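Local coordinates for translation initiation factor eif-2b-like protein (Chaetomium thermophilum, PDB 4ZEO) that probably acts in translation initiation as the delta subunit of eIF2B, the GDP-GTP exchange factor complex for eIF2, at residues K153-A158 / N210-Y215; A184-I189 / E255-L260. All blocks are in the same frame, centred on the assembly; numbering follows the deposited sequence.

Contact 1 of 2, residues K153-A158 / N210-Y215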
ATOM      1  N   LYS A 153      -2.498  -1.991 -29.214  1.00 96.24           N
ATOM      2  CA  LYS A 153      -1.255  -2.722 -29.465  1.00 90.45           C
ATOM      3  C   LYS A 153      -1.294  -4.164 -28.973  1.00 86.35           C
ATOM      4  O   LYS A 153      -2.136  -4.961 -29.393  1.00 89.85           O
ATOM      5  CB  LYS A 153      -0.064  -1.998 -28.825  1.00 87.42           C
ATOM      6  CG  LYS A 153      -0.065  -0.509 -29.075  1.00 90.43           C
ATOM      7  CD  LYS A 153       1.336   0.059 -29.097  1.00 90.49           C
ATOM      8  CE  LYS A 153       2.072  -0.256 -27.817  1.00 86.29           C
ATOM      9  NZ  LYS A 153       3.408   0.391 -27.825  1.00 86.11           N
ATOM     10  N   ASP A 154      -0.338  -4.489 -28.107  1.00 79.30           N
ATOM     11  CA  ASP A 154      -0.239  -5.814 -27.499  1.00 74.47           C
ATOM     12  C   ASP A 154      -0.903  -5.826 -26.119  1.00 65.98           C
ATOM     13  O   ASP A 154      -0.883  -6.828 -25.408  1.00 64.20           O
ATOM     14  CB  ASP A 154       1.231  -6.212 -27.337  1.00 74.50           C
ATOM     15  CG  ASP A 154       1.799  -6.861 -28.569  1.00 78.14           C
ATOM     16  OD1 ASP A 154       1.050  -7.565 -29.282  1.00 79.38           O
ATOM     17  OD2 ASP A 154       3.021  -6.710 -28.792  1.00 79.66           O
ATOM     18  N   VAL A 155      -1.417  -4.674 -25.714  1.00 60.46           N
ATOM     19  CA  VAL A 155      -1.989  -4.531 -24.393  1.00 54.00           C
ATOM     20  C   VAL A 155      -3.309  -5.272 -24.268  1.00 52.72           C
ATOM     21  O   VAL A 155      -4.218  -5.074 -25.067  1.00 55.74           O
ATOM     22  CB  VAL A 155      -2.174  -3.041 -24.043  1.00 52.83           C
ATOM     23  CG1 VAL A 155      -2.745  -2.869 -22.645  1.00 50.02           C
ATOM     24  CG2 VAL A 155      -0.827  -2.330 -24.164  1.00 51.13           C
ATOM     25  N   HIS A 156      -3.407  -6.112 -23.246  1.00 47.11           N
ATOM     26  CA  HIS A 156      -4.637  -6.805 -22.940  1.00 47.72           C
ATOM     27  C   HIS A 156      -5.693  -5.779 -22.483  1.00 50.49           C
ATOM     28  O   HIS A 156      -5.368  -4.837 -21.762  1.00 50.15           O
ATOM     29  CB  HIS A 156      -4.375  -7.848 -21.847  1.00 44.45           C
ATOM     30  CG  HIS A 156      -5.501  -8.807 -21.636  1.00 46.43           C
ATOM     31  ND1 HIS A 156      -6.642  -8.479 -20.922  1.00 46.68           N
ATOM     32  CD2 HIS A 156      -5.681 -10.080 -22.057  1.00 46.79           C
ATOM     33  CE1 HIS A 156      -7.455  -9.513 -20.904  1.00 47.98           C
ATOM     34  NE2 HIS A 156      -6.895 -10.503 -21.587  1.00 47.80           N
ATOM     35  N   PRO A 157      -6.965  -5.958 -22.885  1.00 53.96           N
ATOM     36  CA  PRO A 157      -7.963  -4.965 -22.464  1.00 55.12           C
ATOM     37  C   PRO A 157      -8.093  -4.788 -20.940  1.00 55.63           C
ATOM     38  O   PRO A 157      -8.343  -3.671 -20.489  1.00 58.07           O
ATOM     39  CB  PRO A 157      -9.270  -5.499 -23.084  1.00 57.38           C
ATOM     40  CG  PRO A 157      -9.002  -6.939 -23.381  1.00 57.76           C
ATOM     41  CD  PRO A 157      -7.559  -6.961 -23.788  1.00 56.21           C
ATOM     42  N   ALA A 158      -7.910  -5.849 -20.161  1.00 52.65           N
ATOM     43  CA  ALA A 158      -7.981  -5.724 -18.713  1.00 48.70           C
ATOM     44  C   ALA A 158      -6.891  -4.781 -18.205  1.00 47.14           C
ATOM     45  O   ALA A 158      -7.132  -3.961 -17.317  1.00 48.87           O
ATOM     46  CB  ALA A 158      -7.870  -7.086 -18.056  1.00 44.64           C
ATOM     47  N   ASN A 210       5.715  -8.241 -20.658  1.00 35.41           N
ATOM     48  CA  ASN A 210       6.462  -6.986 -20.698  1.00 35.86           C
ATOM     49  C   ASN A 210       5.711  -5.843 -21.409  1.00 39.19           C
ATOM     50  O   ASN A 210       5.787  -4.711 -20.952  1.00 39.80           O
ATOM     51  CB  ASN A 210       7.852  -7.198 -21.342  1.00 36.35           C
ATOM     52  CG  ASN A 210       8.869  -7.747 -20.365  1.00 36.44           C
ATOM     53  OD1 ASN A 210       8.545  -8.041 -19.203  1.00 34.42           O
ATOM     54  ND2 ASN A 210      10.090  -7.956 -20.839  1.00 33.22           N
ATOM     55  N   PRO A 211       4.990  -6.126 -22.521  1.00 41.56           N
ATOM     56  CA  PRO A 211       4.182  -5.030 -23.088  1.00 42.40           C
ATOM     57  C   PRO A 211       3.127  -4.469 -22.121  1.00 43.29           C
ATOM     58  O   PRO A 211       2.870  -3.259 -22.179  1.00 46.20           O
ATOM     59  CB  PRO A 211       3.530  -5.680 -24.300  1.00 43.44           C
ATOM     60  CG  PRO A 211       4.554  -6.676 -24.735  1.00 44.30           C
ATOM     61  CD  PRO A 211       5.055  -7.271 -23.452  1.00 42.78           C
ATOM     62  N   GLN A 212       2.532  -5.305 -21.271  1.00 40.71           N
ATOM     63  CA  GLN A 212       1.588  -4.814 -20.260  1.00 38.62           C
ATOM     64  C   GLN A 212       2.304  -3.915 -19.240  1.00 38.07           C
ATOM     65  O   GLN A 212       1.814  -2.864 -18.862  1.00 40.64           O
ATOM     66  CB  GLN A 212       0.885  -5.973 -19.525  1.00 34.93           C
ATOM     67  CG  GLN A 212       0.548  -7.168 -20.384  1.00 34.60           C
ATOM     68  CD  GLN A 212      -0.348  -6.850 -21.571  1.00 37.27           C
ATOM     69  OE1 GLN A 212      -1.187  -5.946 -21.525  1.00 38.57           O
ATOM     70  NE2 GLN A 212      -0.132  -7.570 -22.669  1.00 37.45           N
ATOM     71  N   ILE A 213       3.468  -4.345 -18.781  1.00 37.76           N
ATOM     72  CA  ILE A 213       4.250  -3.558 -17.830  1.00 35.81           C
ATOM     73  C   ILE A 213       4.655  -2.208 -18.427  1.00 38.59           C
ATOM     74  O   ILE A 213       4.584  -1.179 -17.767  1.00 38.81           O
ATOM     75  CB  ILE A 213       5.506  -4.322 -17.394  1.00 35.39           C
ATOM     76  CG1 ILE A 213       5.094  -5.666 -16.788  1.00 34.95           C
ATOM     77  CG2 ILE A 213       6.334  -3.504 -16.391  1.00 32.81           C
ATOM     78  CD1 ILE A 213       6.242  -6.520 -16.351  1.00 33.65           C
ATOM     79  N   GLU A 214       5.066  -2.217 -19.683  1.00 41.09           N
ATOM     80  CA  GLU A 214       5.493  -1.000 -20.341  1.00 46.96           C
ATOM     81  C   GLU A 214       4.330  -0.039 -20.463  1.00 46.79           C
ATOM     82  O   GLU A 214       4.491   1.169 -20.286  1.00 48.13           O
ATOM     83  CB  GLU A 214       6.059  -1.293 -21.740  1.00 55.13           C
ATOM     84  CG  GLU A 214       7.507  -1.771 -21.745  1.00 61.85           C
ATOM     85  CD  GLU A 214       8.015  -2.167 -23.132  1.00 69.90           C
ATOM     86  OE1 GLU A 214       8.740  -3.179 -23.239  1.00 71.70           O
ATOM     87  OE2 GLU A 214       7.708  -1.446 -24.111  1.00 76.03           O
ATOM     88  N   TYR A 215       3.156  -0.578 -20.762  1.00 43.04           N
ATOM     89  CA  TYR A 215       1.994   0.257 -20.860  1.00 42.45           C
ATOM     90  C   TYR A 215       1.637   0.892 -19.514  1.00 41.23           C
ATOM     91  O   TYR A 215       1.330   2.092 -19.443  1.00 41.70           O
ATOM     92  CB  TYR A 215       0.815  -0.536 -21.399  1.00 43.55           C
ATOM     93  CG  TYR A 215      -0.460   0.232 -21.308  1.00 46.93           C
ATOM     94  CD1 TYR A 215      -0.737   1.250 -22.208  1.00 50.44           C
ATOM     95  CD2 TYR A 215      -1.375  -0.019 -20.295  1.00 45.95           C
ATOM     96  CE1 TYR A 215      -1.905   1.974 -22.125  1.00 51.39           C
ATOM     97  CE2 TYR A 215      -2.545   0.708 -20.201  1.00 47.61           C
ATOM     98  CZ  TYR A 215      -2.803   1.702 -21.115  1.00 50.16           C
ATOM     99  OH  TYR A 215      -3.965   2.427 -21.021  1.00 52.87           O
TER
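At the N-cap of helix 157-168, the first modelled helix of the chain's N-terminal helical domain, the loop Asp154-Val155-His156 leading into the helix is held by the side-chain amide of Gln212 on helix 200-219. A glutamine suits this place because it offers a donor and an acceptor at once. NE2 of Gln212 gives a hydrogen bond to Asp154 O (2.9 Å, N-H...O 154°), and OE1 of Gln212 accepts from His156 N at 2.8 Å. The bend at chi2 (-58°) turns CD, the amide carbon, toward the loop backbone. In this all-helical bundle the same NE2 also reaches Val208 O, one turn back on its own helix. His156 caps helix 157-168 through ND1, which takes the N-H of Ala158 at 3.0 Å, while His156 NE2 bonds Ser191 OG on helix 174-191. Val155, a buried branched residue, packs between the loop and helix 200-219: its CG1 lies over one face of the Tyr215 ring, 4.2 Å from the centroid, a CH-pi contact, and its CG2 meets Tyr215 CB at 3.7 Å. Nearer the surface, Asp154 CB rests on Pro211 CB at 3.8 Å.

Contact 2 of 2, residues A184-I189 / E255-L260; sequences AFRKVI and EWIDFL
Ile257, Arg186 and Asp258 carry most of the contact between helix 174-191 and helix 246-277, an apolar residue beside a charged pair, with the buried Ile257 on one side and the partly exposed Arg186 and Asp258 on the other. Ile257 points from its helix at the other, and its CD1 does the touching: it meets Ile189 CD1 tip to tip at 3.7 Å and comes within 4.0 Å of Arg186 N. Its other branch, CG2, lies 4.2 Å from Arg186 CG, giving the aliphatic part of the arginine an apolar neighbour. A beta-branched isoleucine fits here, since CG1 carries CD1 to Ile189 while CG2 lies against the arginine. The two segments belong to an antiparallel helix pair in the N-terminal helical bundle, their axes 10.3 Å apart at an angle of 171°. Arg186 has CG anti to its backbone N (chi1 -156°) and a chain extended as far as NE, a reach that suits it to span the helices. The guanidinium grips Asp258 side-on: NE bonds OD1 at 2.8 Å, NH2 bonds OD2 at 3.1 Å, and the two planes are only 4° apart. Both carboxylate oxygens are met on their syn sides. An alanine in place of Arg186 would probably leave the Asp258 carboxylate without this cationic mate and take away the Arg186 CG contact with Ile257 CG2. Arg186 NH1 also forms a long, weak ion pair with Glu190, one turn on along its helix.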
ATOM      1  N   ALA A 184      -5.640  -7.986 -13.354  1.00 39.60           N
ATOM      2  CA  ALA A 184      -5.575  -7.836 -14.802  1.00 40.03           C
ATOM      3  C   ALA A 184      -4.601  -8.858 -15.388  1.00 41.99           C
ATOM      4  O   ALA A 184      -4.886  -9.497 -16.423  1.00 42.66           O
ATOM      5  CB  ALA A 184      -5.168  -6.424 -15.186  1.00 38.40           C
ATOM      6  N   PHE A 185      -3.457  -9.007 -14.723  1.00 40.77           N
ATOM      7  CA  PHE A 185      -2.452  -9.996 -15.126  1.00 41.72           C
ATOM      8  C   PHE A 185      -3.041 -11.415 -15.064  1.00 45.41           C
ATOM      9  O   PHE A 185      -2.708 -12.300 -15.849  1.00 47.44           O
ATOM     10  CB  PHE A 185      -1.215  -9.934 -14.224  1.00 39.00           C
ATOM     11  CG  PHE A 185      -0.303  -8.786 -14.521  1.00 37.68           C
ATOM     12  CD1 PHE A 185      -0.577  -7.903 -15.560  1.00 38.49           C
ATOM     13  CD2 PHE A 185       0.879  -8.628 -13.808  1.00 36.37           C
ATOM     14  CE1 PHE A 185       0.301  -6.854 -15.846  1.00 37.38           C
ATOM     15  CE2 PHE A 185       1.757  -7.581 -14.100  1.00 34.87           C
ATOM     16  CZ  PHE A 185       1.466  -6.702 -15.110  1.00 34.95           C
ATOM     17  N   ARG A 186      -3.917 -11.627 -14.099  1.00 46.11           N
ATOM     18  CA  ARG A 186      -4.557 -12.905 -13.956  1.00 49.95           C
ATOM     19  C   ARG A 186      -5.345 -13.215 -15.236  1.00 52.88           C
ATOM     20  O   ARG A 186      -5.287 -14.327 -15.773  1.00 54.22           O
ATOM     21  CB  ARG A 186      -5.445 -12.891 -12.717  1.00 52.42           C
ATOM     22  CG  ARG A 186      -5.720 -14.245 -12.141  1.00 56.40           C
ATOM     23  CD  ARG A 186      -6.724 -14.176 -11.019  1.00 57.32           C
ATOM     24  NE  ARG A 186      -6.938 -15.495 -10.455  1.00 59.37           N
ATOM     25  CZ  ARG A 186      -7.786 -16.369 -10.983  1.00 63.09           C
ATOM     26  NH1 ARG A 186      -8.471 -16.035 -12.070  1.00 63.13           N
ATOM     27  NH2 ARG A 186      -7.956 -17.564 -10.430  1.00 67.57           N
ATOM     28  N   LYS A 187      -6.050 -12.205 -15.733  1.00 53.96           N
ATOM     29  CA  LYS A 187      -6.828 -12.331 -16.954  1.00 56.14           C
ATOM     30  C   LYS A 187      -5.912 -12.535 -18.181  1.00 53.72           C
ATOM     31  O   LYS A 187      -6.226 -13.302 -19.089  1.00 56.86           O
ATOM     32  CB  LYS A 187      -7.699 -11.090 -17.131  1.00 57.97           C
ATOM     33  CG  LYS A 187      -8.926 -11.049 -16.244  1.00 61.88           C
ATOM     34  CD  LYS A 187      -9.771  -9.834 -16.569  1.00 64.92           C
ATOM     35  CE  LYS A 187     -10.805  -9.519 -15.492  1.00 68.64           C
ATOM     36  NZ  LYS A 187     -12.020 -10.386 -15.546  1.00 76.05           N
ATOM     37  N   VAL A 188      -4.766 -11.859 -18.186  1.00 48.94           N
ATOM     38  CA  VAL A 188      -3.791 -11.982 -19.271  1.00 46.04           C
ATOM     39  C   VAL A 188      -3.312 -13.429 -19.396  1.00 49.31           C
ATOM     40  O   VAL A 188      -3.264 -13.980 -20.495  1.00 51.75           O
ATOM     41  CB  VAL A 188      -2.589 -11.043 -19.045  1.00 41.56           C
ATOM     42  CG1 VAL A 188      -1.480 -11.320 -20.043  1.00 41.36           C
ATOM     43  CG2 VAL A 188      -3.030  -9.599 -19.105  1.00 38.91           C
ATOM     44  N   ILE A 189      -3.008 -14.048 -18.260  1.00 49.79           N
ATOM     45  CA  ILE A 189      -2.590 -15.438 -18.222  1.00 52.90           C
ATOM     46  C   ILE A 189      -3.697 -16.378 -18.696  1.00 59.36           C
ATOM     47  O   ILE A 189      -3.431 -17.297 -19.479  1.00 61.21           O
ATOM     48  CB  ILE A 189      -2.163 -15.827 -16.805  1.00 52.34           C
ATOM     49  CG1 ILE A 189      -0.927 -15.028 -16.404  1.00 49.03           C
ATOM     50  CG2 ILE A 189      -1.878 -17.306 -16.709  1.00 54.73           C
ATOM     51  CD1 ILE A 189      -0.562 -15.179 -14.952  1.00 48.68           C
ATOM     52  N   GLU A 255      -2.683 -19.755  -9.379  1.00 63.40           N
ATOM     53  CA  GLU A 255      -2.760 -20.018  -7.955  1.00 66.83           C
ATOM     54  C   GLU A 255      -1.679 -19.247  -7.213  1.00 60.47           C
ATOM     55  O   GLU A 255      -1.842 -18.884  -6.057  1.00 58.70           O
ATOM     56  CB  GLU A 255      -2.640 -21.516  -7.691  1.00 76.21           C
ATOM     57  CG  GLU A 255      -3.801 -22.263  -8.315  1.00 86.32           C
ATOM     58  CD  GLU A 255      -3.604 -23.767  -8.392  1.00 97.02           C
ATOM     59  OE1 GLU A 255      -2.670 -24.289  -7.744  1.00100.95           O
ATOM     60  OE2 GLU A 255      -4.400 -24.427  -9.097  1.00103.74           O
ATOM     61  N   TRP A 256      -0.600 -18.939  -7.914  1.00 56.52           N
ATOM     62  CA  TRP A 256       0.438 -18.109  -7.359  1.00 53.50           C
ATOM     63  C   TRP A 256      -0.010 -16.639  -7.189  1.00 50.05           C
ATOM     64  O   TRP A 256       0.328 -15.982  -6.215  1.00 49.23           O
ATOM     65  CB  TRP A 256       1.674 -18.216  -8.234  1.00 54.13           C
ATOM     66  CG  TRP A 256       2.761 -17.405  -7.723  1.00 53.14           C
ATOM     67  CD1 TRP A 256       3.723 -17.783  -6.842  1.00 55.14           C
ATOM     68  CD2 TRP A 256       2.979 -16.022  -8.004  1.00 48.53           C
ATOM     69  NE1 TRP A 256       4.549 -16.718  -6.573  1.00 53.14           N
ATOM     70  CE2 TRP A 256       4.111 -15.621  -7.274  1.00 48.75           C
ATOM     71  CE3 TRP A 256       2.327 -15.084  -8.808  1.00 48.51           C
ATOM     72  CZ2 TRP A 256       4.627 -14.323  -7.328  1.00 48.55           C
ATOM     73  CZ3 TRP A 256       2.834 -13.770  -8.867  1.00 48.21           C
ATOM     74  CH2 TRP A 256       3.974 -13.409  -8.125  1.00 49.88           C
ATOM     75  N   ILE A 257      -0.738 -16.116  -8.161  1.00 48.02           N
ATOM     76  CA  ILE A 257      -1.296 -14.770  -8.062  1.00 44.22           C
ATOM     77  C   ILE A 257      -2.309 -14.663  -6.924  1.00 45.83           C
ATOM     78  O   ILE A 257      -2.324 -13.686  -6.180  1.00 43.81           O
ATOM     79  CB  ILE A 257      -1.939 -14.356  -9.402  1.00 43.11           C
ATOM     80  CG1 ILE A 257      -0.813 -14.048 -10.386  1.00 40.26           C
ATOM     81  CG2 ILE A 257      -2.862 -13.157  -9.244  1.00 41.83           C
ATOM     82  CD1 ILE A 257      -1.256 -13.497 -11.690  1.00 40.26           C
ATOM     83  N   ASP A 258      -3.161 -15.674  -6.815  1.00 48.87           N
ATOM     84  CA  ASP A 258      -4.186 -15.719  -5.794  1.00 53.35           C
ATOM     85  C   ASP A 258      -3.552 -15.801  -4.418  1.00 53.00           C
ATOM     86  O   ASP A 258      -4.013 -15.197  -3.461  1.00 50.76           O
ATOM     87  CB  ASP A 258      -5.120 -16.907  -6.031  1.00 58.45           C
ATOM     88  CG  ASP A 258      -6.001 -16.713  -7.248  1.00 60.57           C
ATOM     89  OD1 ASP A 258      -6.006 -15.606  -7.822  1.00 56.39           O
ATOM     90  OD2 ASP A 258      -6.698 -17.673  -7.636  1.00 66.76           O
ATOM     91  N   PHE A 259      -2.488 -16.575  -4.338  1.00 54.18           N
ATOM     92  CA  PHE A 259      -1.738 -16.708  -3.122  1.00 54.56           C
ATOM     93  C   PHE A 259      -1.086 -15.355  -2.756  1.00 48.36           C
ATOM     94  O   PHE A 259      -1.113 -14.925  -1.604  1.00 49.70           O
ATOM     95  CB  PHE A 259      -0.687 -17.800  -3.298  1.00 59.11           C
ATOM     96  CG  PHE A 259       0.135 -18.041  -2.086  1.00 64.47           C
ATOM     97  CD1 PHE A 259      -0.258 -18.960  -1.140  1.00 71.09           C
ATOM     98  CD2 PHE A 259       1.287 -17.294  -1.865  1.00 64.16           C
ATOM     99  CE1 PHE A 259       0.507 -19.173  -0.016  1.00 75.43           C
ATOM    100  CE2 PHE A 259       2.043 -17.487  -0.739  1.00 67.32           C
ATOM    101  CZ  PHE A 259       1.658 -18.434   0.185  1.00 72.35           C
ATOM    102  N   LEU A 260      -0.529 -14.674  -3.738  1.00 41.89           N
ATOM    103  CA  LEU A 260       0.130 -13.408  -3.473  1.00 41.32           C
ATOM    104  C   LEU A 260      -0.865 -12.331  -3.006  1.00 44.11           C
ATOM    105  O   LEU A 260      -0.612 -11.636  -2.029  1.00 44.21           O
ATOM    106  CB  LEU A 260       0.879 -12.928  -4.712  1.00 37.64           C
ATOM    107  CG  LEU A 260       1.856 -11.787  -4.433  1.00 35.77           C
ATOM    108  CD1 LEU A 260       3.069 -12.304  -3.715  1.00 37.02           C
ATOM    109  CD2 LEU A 260       2.269 -11.083  -5.695  1.00 32.54           C
TER

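How the contacts relate
Both contacts lie in the N-terminal helical domain, their centres about 15 Å apart, and helix 174-191 connects them. It supplies one side of contact 2, and its Val188 packs on His156 of contact 1, with CG2 3.5 Å from His156 CB; its Phe185 also touches Gln212. Contact 1, the more peripheral and only partly buried, fixes a loop to a helix, so its chemistry is that of an amide reading backbone polar groups, with an aromatic face beside it. Contact 2, more deeply buried, joins two regular helices whose backbones are already satisfied; there no backbone hydrogen bond crosses, and side chains carry the contact, isoleucines inside and a salt bridge toward the partly exposed side.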